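Local coordinates for SIRV1 hypothetical protein ORF119 (Sulfolobus islandicus rudivirus 1 variant xx, PDB 2X3G) that is of unknown function but belongs to a family of viral 117-like proteins and folds around an antiparallel sheet backed by helices, at residues 17-22 against 88-93. Numbering follows the deposited sequence. Where two conformers were deposited one is given.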
loop_
_atom_site.group_PDB
_atom_site.type_symbol
_atom_site.label_atom_id
_atom_site.label_comp_id
_atom_site.label_asym_id
_atom_site.label_seq_id
_atom_site.Cartn_x
_atom_site.Cartn_y
_atom_site.Cartn_z
ATOM N N TYR A 17 5.098 9.431 19.357
ATOM C CA TYR A 17 3.771 9.988 19.098
ATOM C C TYR A 17 3.214 9.364 17.833
ATOM O O TYR A 17 3.890 9.354 16.802
ATOM C CB TYR A 17 3.862 11.486 18.900
ATOM C CG TYR A 17 4.270 12.264 20.116
ATOM C CD1 TYR A 17 3.353 12.546 21.110
ATOM C CD2 TYR A 17 5.588 12.705 20.274
ATOM C CE1 TYR A 17 3.708 13.277 22.225
ATOM C CE2 TYR A 17 5.957 13.451 21.405
ATOM C CZ TYR A 17 4.993 13.718 22.375
ATOM O OH TYR A 17 5.303 14.434 23.490
ATOM N N PHE A 18 1.989 8.849 17.930
ATOM C CA PHE A 18 1.236 8.300 16.813
ATOM C C PHE A 18 0.158 9.313 16.477
ATOM O O PHE A 18 -0.757 9.525 17.261
ATOM C CB PHE A 18 0.654 6.917 17.182
ATOM C CG PHE A 18 -0.280 6.349 16.161
ATOM C CD1 PHE A 18 0.036 6.393 14.815
ATOM C CD2 PHE A 18 -1.467 5.756 16.548
ATOM C CE1 PHE A 18 -0.839 5.899 13.869
ATOM C CE2 PHE A 18 -2.335 5.237 15.617
ATOM C CZ PHE A 18 -2.023 5.306 14.268
ATOM N N ILE A 19 0.325 9.964 15.323
ATOM C CA ILE A 19 -0.562 10.998 14.850
ATOM C C ILE A 19 -1.330 10.526 13.614
ATOM O O ILE A 19 -0.744 10.054 12.645
ATOM C CB ILE A 19 0.261 12.236 14.464
ATOM C CG1 ILE A 19 1.295 12.570 15.553
ATOM C CG2 ILE A 19 -0.674 13.417 14.096
ATOM C CD1 ILE A 19 2.277 13.671 15.134
ATOM N N THR A 20 -2.655 10.641 13.667
ATOM C CA THR A 20 -3.487 10.351 12.542
ATOM C C THR A 20 -4.153 11.641 12.090
ATOM O O THR A 20 -4.732 12.364 12.897
ATOM C CB THR A 20 -4.537 9.310 12.891
ATOM O OG1 THR A 20 -3.876 8.186 13.452
ATOM C CG2 THR A 20 -5.290 8.864 11.641
ATOM N N ILE A 21 -4.078 11.906 10.792
ATOM C CA ILE A 21 -4.620 13.134 10.214
ATOM C C ILE A 21 -5.561 12.729 9.092
ATOM O O ILE A 21 -5.192 11.922 8.239
ATOM C CB ILE A 21 -3.479 14.050 9.676
ATOM C CG1 ILE A 21 -2.427 14.279 10.760
ATOM C CG2 ILE A 21 -4.031 15.390 9.119
ATOM C CD1 ILE A 21 -1.219 13.383 10.616
ATOM N N THR A 22 -6.791 13.242 9.136
ATOM C CA THR A 22 -7.740 13.063 8.060
ATOM C C THR A 22 -8.245 14.412 7.570
ATOM O O THR A 22 -8.442 15.342 8.355
ATOM C CB THR A 22 -8.921 12.193 8.530
ATOM O OG1 THR A 22 -8.402 10.951 9.049
ATOM C CG2 THR A 22 -9.870 11.916 7.384
ATOM N N SER A 88 -7.909 19.885 9.283
ATOM C CA SER A 88 -7.665 18.458 9.418
ATOM C C SER A 88 -8.307 17.987 10.699
ATOM O O SER A 88 -8.396 18.757 11.653
ATOM C CB SER A 88 -6.171 18.175 9.500
ATOM O OG SER A 88 -5.541 18.382 8.251
ATOM N N ASP A 89 -8.796 16.750 10.699
ATOM C CA ASP A 89 -9.088 16.022 11.931
ATOM C C ASP A 89 -7.839 15.287 12.385
ATOM O O ASP A 89 -7.357 14.371 11.690
ATOM C CB ASP A 89 -10.223 15.040 11.702
ATOM C CG ASP A 89 -11.554 15.723 11.510
ATOM O OD1 ASP A 89 -11.757 16.855 12.031
ATOM O OD2 ASP A 89 -12.409 15.106 10.857
ATOM N N ILE A 90 -7.324 15.662 13.555
ATOM C CA ILE A 90 -6.043 15.178 14.028
ATOM C C ILE A 90 -6.217 14.506 15.382
ATOM O O ILE A 90 -6.883 15.043 16.260
ATOM C CB ILE A 90 -5.017 16.344 14.172
ATOM C CG1 ILE A 90 -4.754 16.982 12.799
ATOM C CG2 ILE A 90 -3.748 15.857 14.828
ATOM C CD1 ILE A 90 -3.940 18.289 12.804
ATOM N N ARG A 91 -5.608 13.338 15.536
ATOM C CA ARG A 91 -5.540 12.661 16.814
ATOM C C ARG A 91 -4.078 12.393 17.109
ATOM O O ARG A 91 -3.313 12.058 16.212
ATOM C CB ARG A 91 -6.354 11.371 16.749
ATOM C CG ARG A 91 -6.344 10.561 17.996
ATOM C CD ARG A 91 -7.112 9.267 17.734
ATOM N NE ARG A 91 -7.027 8.382 18.875
ATOM C CZ ARG A 91 -7.763 7.289 19.011
ATOM N NH1 ARG A 91 -8.652 6.959 18.082
ATOM N NH2 ARG A 91 -7.615 6.548 20.087
ATOM N N ILE A 92 -3.685 12.616 18.358
ATOM C CA ILE A 92 -2.319 12.383 18.789
ATOM C C ILE A 92 -2.346 11.489 20.022
ATOM O O ILE A 92 -3.070 11.760 20.967
ATOM C CB ILE A 92 -1.553 13.694 19.106
ATOM C CG1 ILE A 92 -1.587 14.645 17.918
ATOM C CG2 ILE A 92 -0.087 13.393 19.534
ATOM C CD1 ILE A 92 -0.908 16.018 18.173
ATOM N N GLU A 93 -1.534 10.432 19.994
ATOM C CA GLU A 93 -1.455 9.467 21.080
ATOM C C GLU A 93 0.018 9.274 21.389
ATOM O O GLU A 93 0.856 9.277 20.487
ATOM C CB GLU A 93 -2.053 8.103 20.664
ATOM C CG GLU A 93 -3.565 8.027 20.536
ATOM C CD GLU A 93 -4.294 8.070 21.874
ATOM O OE1 GLU A 93 -3.659 7.844 22.935
ATOM O OE2 GLU A 93 -5.515 8.340 21.867
HETATM O O HOH W 1 -3.382 8.820 16.566
HETATM O O HOH W 2 -7.982 11.617 12.376
#
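Ile19 and Ile90 lie side by side on one face of the sheet, pointing the same way, and touch through their CG2 methyls at 4.0 Å. CG2 of Ile19 stands anti to its backbone N, a torsion that turns this methyl to the neighbouring strand, where it also meets CG1 of Ile92. On the other flank of Ile90, CG1 rests 4.1 Å from CG2 of Ile21, and that same methyl packs on CB and OG of Ser88, whose OG is hydrogen-bonded to Pro85 O. Tyr17 closes the far end of the row, its CD1 3.9 Å from Ile92 CG2.

Ile19-Ile92 and Ile21-Ile90 are non-hydrogen-bonded antiparallel pairs. Phe18-Glu93, Thr20-Arg91 and Thr22-Asp89 carry two backbone bonds each; Phe18 N to Glu93 O is 2.8 Å. Thr20 N to Arg91 O measures 3.0 Å. On the face of Phe18, Thr20 and Arg91, a water donates to Phe18 O at 2.8 Å and is also bonded to Thr20 OG1 and weakly to Arg91 O, spanning the two strands. Farther out, one of two Glu93 conformers brings OE2 3.3 Å from NH2 of Arg91 on the same strand, a doubtful pairing.

The contact joins edge strand 89-94 to inner strand 15-22 of a four-stranded antiparallel sheet, order 2-3-1-4; strand 64-71 bonds to the other side of 17-22. Helix 77-82 packs on Ile90 and Ile92, while helix 99-109 meets Phe18 on the opposite face.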